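Local coordinates for protein mandalate racemase/muconate lactonizing enzyme (Unidentified, PDB 4E4U) that is a putative member of the mandelate racemase/muconate lactonizing enzyme family, probably an enolase-superfamily enzyme, whose own substrate is not established, at residues 64-67 / 68-71; 187-190 / 191-195. All coordinates share one frame; numbering follows the deposited sequence.

In the fold
Starting from the N terminus, the chain runs through the three-stranded antiparallel sheet and helix 47-61 of the N-terminal domain before reaching contact 1, in 64-71, where a type I turn leads into helix 70-79. It then passes along helix 88-109 and enters the barrel domain, where contact 2 lies within helix 181-198, between parallel strands 162-165 and 203-206. Both contacts are local, and they follow in series with neither nesting nor crossing. The centres of contact 1 and contact 2 are about 49 Å apart, on opposite sides of the chain's centre. Contact 1 sets a helix start against helices 88-109 and 289-301; contact 2 belongs to a beta-alpha-beta crossover of the barrel.

Contact 1. Residues 64-67 / 68-71; sequences NRDP and HHVE
Asp-66 and His-69 bracket a type I beta turn that leads into helix 70-79, with His-69 the N-cap of that helix. His-69 N closes the turn on Asp-66 O at 3.0 Å. The Asp-66 side chain has CG anti to the backbone N (chi1 -169°), which brings OD1 to His-68, where it accepts two bonds. The backbone N of His-68 reaches OD1 of Asp-66 at 2.9 Å from the anti side, well out of the carboxylate plane, while the ring ND1 of His-68 comes to the syn lone pair of the same OD1, also at 2.9 Å. That oxygen lies in the imidazole plane, and the carboxylate stands 78° to it; the ND1 bond should restrain the rotation of the His-68 ring, while the bond from His-68 N helps fix the carboxylate. Asp-66 also covers one face of the His-69 ring: its CB sits over the ring centre, a CH-pi contact of 3.6 Å from Asp-66 CB to the His-69 ring centroid, and carboxylate and ring are stacked 26° apart. The ring's NE2 is bonded to Glu-115 of the second subunit, which ties the turn into the assembly. A water bridges the backbone, donating to Asp-66 O at 2.7 Å and to His-69 O.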
# COMPACT_ATOMS: atom_id res chain seq x y z
N ASN A 64 -13.90 -28.35 -37.95
CA ASN A 64 -12.97 -28.16 -39.06
C ASN A 64 -11.65 -27.48 -38.73
O ASN A 64 -10.92 -27.07 -39.63
CB ASN A 64 -13.66 -27.50 -40.26
CG ASN A 64 -14.68 -28.42 -40.90
OD1 ASN A 64 -14.45 -29.62 -41.01
ND2 ASN A 64 -15.80 -27.86 -41.31
N ARG A 65 -11.32 -27.42 -37.44
CA ARG A 65 -10.06 -26.83 -36.98
C ARG A 65 -9.05 -27.91 -36.59
O ARG A 65 -9.42 -29.04 -36.27
CB ARG A 65 -10.30 -25.89 -35.79
CG ARG A 65 -11.22 -24.72 -36.09
CD ARG A 65 -10.61 -23.74 -37.09
NE ARG A 65 -11.56 -22.69 -37.42
CZ ARG A 65 -11.34 -21.72 -38.31
NH1 ARG A 65 -10.19 -21.65 -38.94
NH2 ARG A 65 -12.29 -20.82 -38.55
N ASP A 66 -7.77 -27.55 -36.62
CA ASP A 66 -6.70 -28.46 -36.23
C ASP A 66 -6.71 -28.65 -34.71
O ASP A 66 -6.66 -27.68 -33.97
CB ASP A 66 -5.37 -27.84 -36.68
CG ASP A 66 -4.20 -28.81 -36.59
OD1 ASP A 66 -4.15 -29.62 -35.64
OD2 ASP A 66 -3.33 -28.74 -37.48
N PRO A 67 -6.76 -29.91 -34.24
CA PRO A 67 -6.75 -30.14 -32.79
C PRO A 67 -5.50 -29.61 -32.07
O PRO A 67 -5.56 -29.38 -30.86
CB PRO A 67 -6.82 -31.67 -32.66
CG PRO A 67 -6.30 -32.18 -33.96
CD PRO A 67 -6.79 -31.19 -34.99
N HIS A 68 -4.40 -29.42 -32.79
CA HIS A 68 -3.20 -28.87 -32.16
C HIS A 68 -3.36 -27.42 -31.73
O HIS A 68 -2.57 -26.92 -30.93
CB HIS A 68 -1.98 -29.00 -33.08
CG HIS A 68 -1.56 -30.41 -33.32
ND1 HIS A 68 -2.13 -31.20 -34.29
CD2 HIS A 68 -0.63 -31.18 -32.70
CE1 HIS A 68 -1.56 -32.40 -34.26
NE2 HIS A 68 -0.65 -32.41 -33.31
N HIS A 69 -4.36 -26.74 -32.26
CA HIS A 69 -4.47 -25.30 -32.08
C HIS A 69 -5.29 -24.94 -30.84
O HIS A 69 -6.36 -24.32 -30.93
CB HIS A 69 -4.99 -24.65 -33.37
CG HIS A 69 -4.08 -24.86 -34.53
ND1 HIS A 69 -4.40 -24.48 -35.81
CD2 HIS A 69 -2.85 -25.43 -34.60
CE1 HIS A 69 -3.40 -24.80 -36.62
NE2 HIS A 69 -2.45 -25.38 -35.91
N VAL A 70 -4.76 -25.31 -29.68
CA VAL A 70 -5.47 -25.17 -28.43
C VAL A 70 -5.48 -23.74 -27.89
O VAL A 70 -6.43 -23.35 -27.21
CB VAL A 70 -4.97 -26.18 -27.35
CG1 VAL A 70 -5.28 -27.63 -27.79
CG2 VAL A 70 -3.48 -26.01 -27.08
N GLU A 71 -4.44 -22.95 -28.18
CA GLU A 71 -4.49 -21.52 -27.88
C GLU A 71 -5.63 -20.87 -28.65
O GLU A 71 -6.42 -20.11 -28.09
CB GLU A 71 -3.18 -20.82 -28.27
CG GLU A 71 -2.00 -21.10 -27.36
CD GLU A 71 -1.94 -20.21 -26.14
OE1 GLU A 71 -2.82 -19.33 -25.98
OE2 GLU A 71 -0.99 -20.36 -25.34
O HOH W 1 -8.28 -25.97 -32.60

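Contact 2. Residues 187-190 / 191-195; sequences CELF and CRRVR
Arg-193 N bonds to Leu-189 O at 2.9 Å, one of four i to i+4 backbone bonds that join 187-190 to 191-195 within helix 181-198, the helix of a beta-alpha-beta crossover between strands 162-165 and 203-206 in the barrel domain. Arg-192 N reaches Glu-188 O at 2.9 Å and Val-194 N reaches Phe-190 O at 2.9 Å; the bond from Cys-191 N to Cys-187 O is longer, 3.2 Å. The charged ends of Arg-193 and Glu-188 find partners outside the two segments. In one of its two conformers, the one described here, Arg-193 forms a salt bridge through NH1 with Asp-146, and the Glu-188 carboxylate is shared between Lys-226 and Arg-223.

Among the side chains, Leu-189 and Arg-193 make the main contact. Leu-189 has CG anti to its backbone N (chi1 -175°), and with chi2 at 59° this turns CD1 toward Arg-193. In the same conformer Arg-193 bends at chi2 (-69°), folding its chain back so that the flat guanidinium lies across that methyl. CD1 of Leu-189 then sits over one guanidinium face toward the rim, 3.7 Å from Arg-193 NH2, while Arg-193 CG packs on Leu-189 O. Arg-192, by contrast, runs out fully extended from CG to NE.

Phe-190, Cys-191 and Val-194 pack inward, against strands 162-165 and 203-206 and helix 145-158. Phe-190 packs on Pro-145, Ala-148 and Phe-165, Cys-191 on Phe-165 and Phe-206, and Val-194 on Val-163 and Leu-204. Within the helix, Cys-191 SG rests 3.6 Å from Cys-187 O, and the Val-194 methyl CG2 approaches Phe-190 O to 3.2 Å.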
# COMPACT_ATOMS: atom_id res chain seq x y z
N CYS A 187 -17.55 -29.18 14.18
CA CYS A 187 -16.39 -29.12 13.29
C CYS A 187 -15.12 -29.51 14.04
O CYS A 187 -14.30 -30.30 13.56
CB CYS A 187 -16.22 -27.72 12.69
SG CYS A 187 -17.49 -27.26 11.50
N GLU A 188 -14.98 -28.95 15.24
CA GLU A 188 -13.84 -29.24 16.09
C GLU A 188 -13.82 -30.71 16.50
O GLU A 188 -12.77 -31.35 16.50
CB GLU A 188 -13.92 -28.35 17.34
CG GLU A 188 -12.58 -27.87 17.83
CD GLU A 188 -12.69 -27.00 19.06
OE1 GLU A 188 -13.60 -26.13 19.15
OE2 GLU A 188 -11.84 -27.19 19.95
N LEU A 189 -14.99 -31.25 16.85
CA LEU A 189 -15.11 -32.64 17.28
C LEU A 189 -14.76 -33.63 16.17
O LEU A 189 -14.11 -34.64 16.42
CB LEU A 189 -16.51 -32.93 17.82
CG LEU A 189 -16.69 -34.33 18.41
CD1 LEU A 189 -15.71 -34.56 19.55
CD2 LEU A 189 -18.12 -34.52 18.88
N PHE A 190 -15.18 -33.33 14.94
CA PHE A 190 -14.79 -34.16 13.80
C PHE A 190 -13.27 -34.20 13.67
O PHE A 190 -12.68 -35.27 13.50
CB PHE A 190 -15.40 -33.65 12.50
CG PHE A 190 -16.68 -34.34 12.11
CD1 PHE A 190 -17.86 -34.09 12.80
CD2 PHE A 190 -16.70 -35.22 11.04
CE1 PHE A 190 -19.05 -34.72 12.43
CE2 PHE A 190 -17.88 -35.86 10.67
CZ PHE A 190 -19.05 -35.61 11.37
N CYS A 191 -12.63 -33.03 13.75
CA CYS A 191 -11.18 -33.00 13.64
C CYS A 191 -10.52 -33.78 14.77
O CYS A 191 -9.57 -34.52 14.55
CB CYS A 191 -10.66 -31.56 13.60
SG CYS A 191 -11.03 -30.73 12.05
N ARG A 192 -11.05 -33.63 15.98
CA ARG A 192 -10.49 -34.32 17.13
C ARG A 192 -10.57 -35.83 16.95
O ARG A 192 -9.57 -36.54 17.15
CB ARG A 192 -11.23 -33.91 18.41
CG ARG A 192 -10.65 -34.54 19.66
CD ARG A 192 -11.42 -34.11 20.90
NE ARG A 192 -10.88 -34.74 22.10
CZ ARG A 192 -10.03 -34.14 22.93
NH1 ARG A 192 -9.62 -32.90 22.69
NH2 ARG A 192 -9.59 -34.79 24.01
N ARG A 193 -11.75 -36.32 16.58
CA ARG A 193 -11.96 -37.76 16.44
C ARG A 193 -11.19 -38.35 15.26
O ARG A 193 -10.62 -39.44 15.38
CB ARG A 193 -13.45 -38.08 16.32
CG ARG A 193 -14.26 -37.73 17.57
CD ARG A 193 -13.92 -38.63 18.75
NE ARG A 193 -14.51 -38.12 19.99
CZ ARG A 193 -15.80 -38.21 20.30
NH1 ARG A 193 -16.66 -38.79 19.47
NH2 ARG A 193 -16.24 -37.72 21.45
N VAL A 194 -11.17 -37.65 14.13
CA VAL A 194 -10.44 -38.13 12.97
C VAL A 194 -8.93 -38.12 13.25
O VAL A 194 -8.24 -39.09 12.95
CB VAL A 194 -10.78 -37.38 11.66
CG1 VAL A 194 -9.92 -37.89 10.51
CG2 VAL A 194 -12.26 -37.56 11.33
N ARG A 195 -8.42 -37.04 13.85
CA ARG A 195 -7.01 -37.00 14.24
C ARG A 195 -6.65 -38.17 15.17
O ARG A 195 -5.61 -38.79 14.99
CB ARG A 195 -6.63 -35.67 14.88
CG ARG A 195 -5.20 -35.65 15.45
CD ARG A 195 -4.15 -35.85 14.36
NE ARG A 195 -4.01 -34.66 13.52
CZ ARG A 195 -3.80 -34.68 12.21
NH1 ARG A 195 -3.70 -35.84 11.56
NH2 ARG A 195 -3.69 -33.54 11.53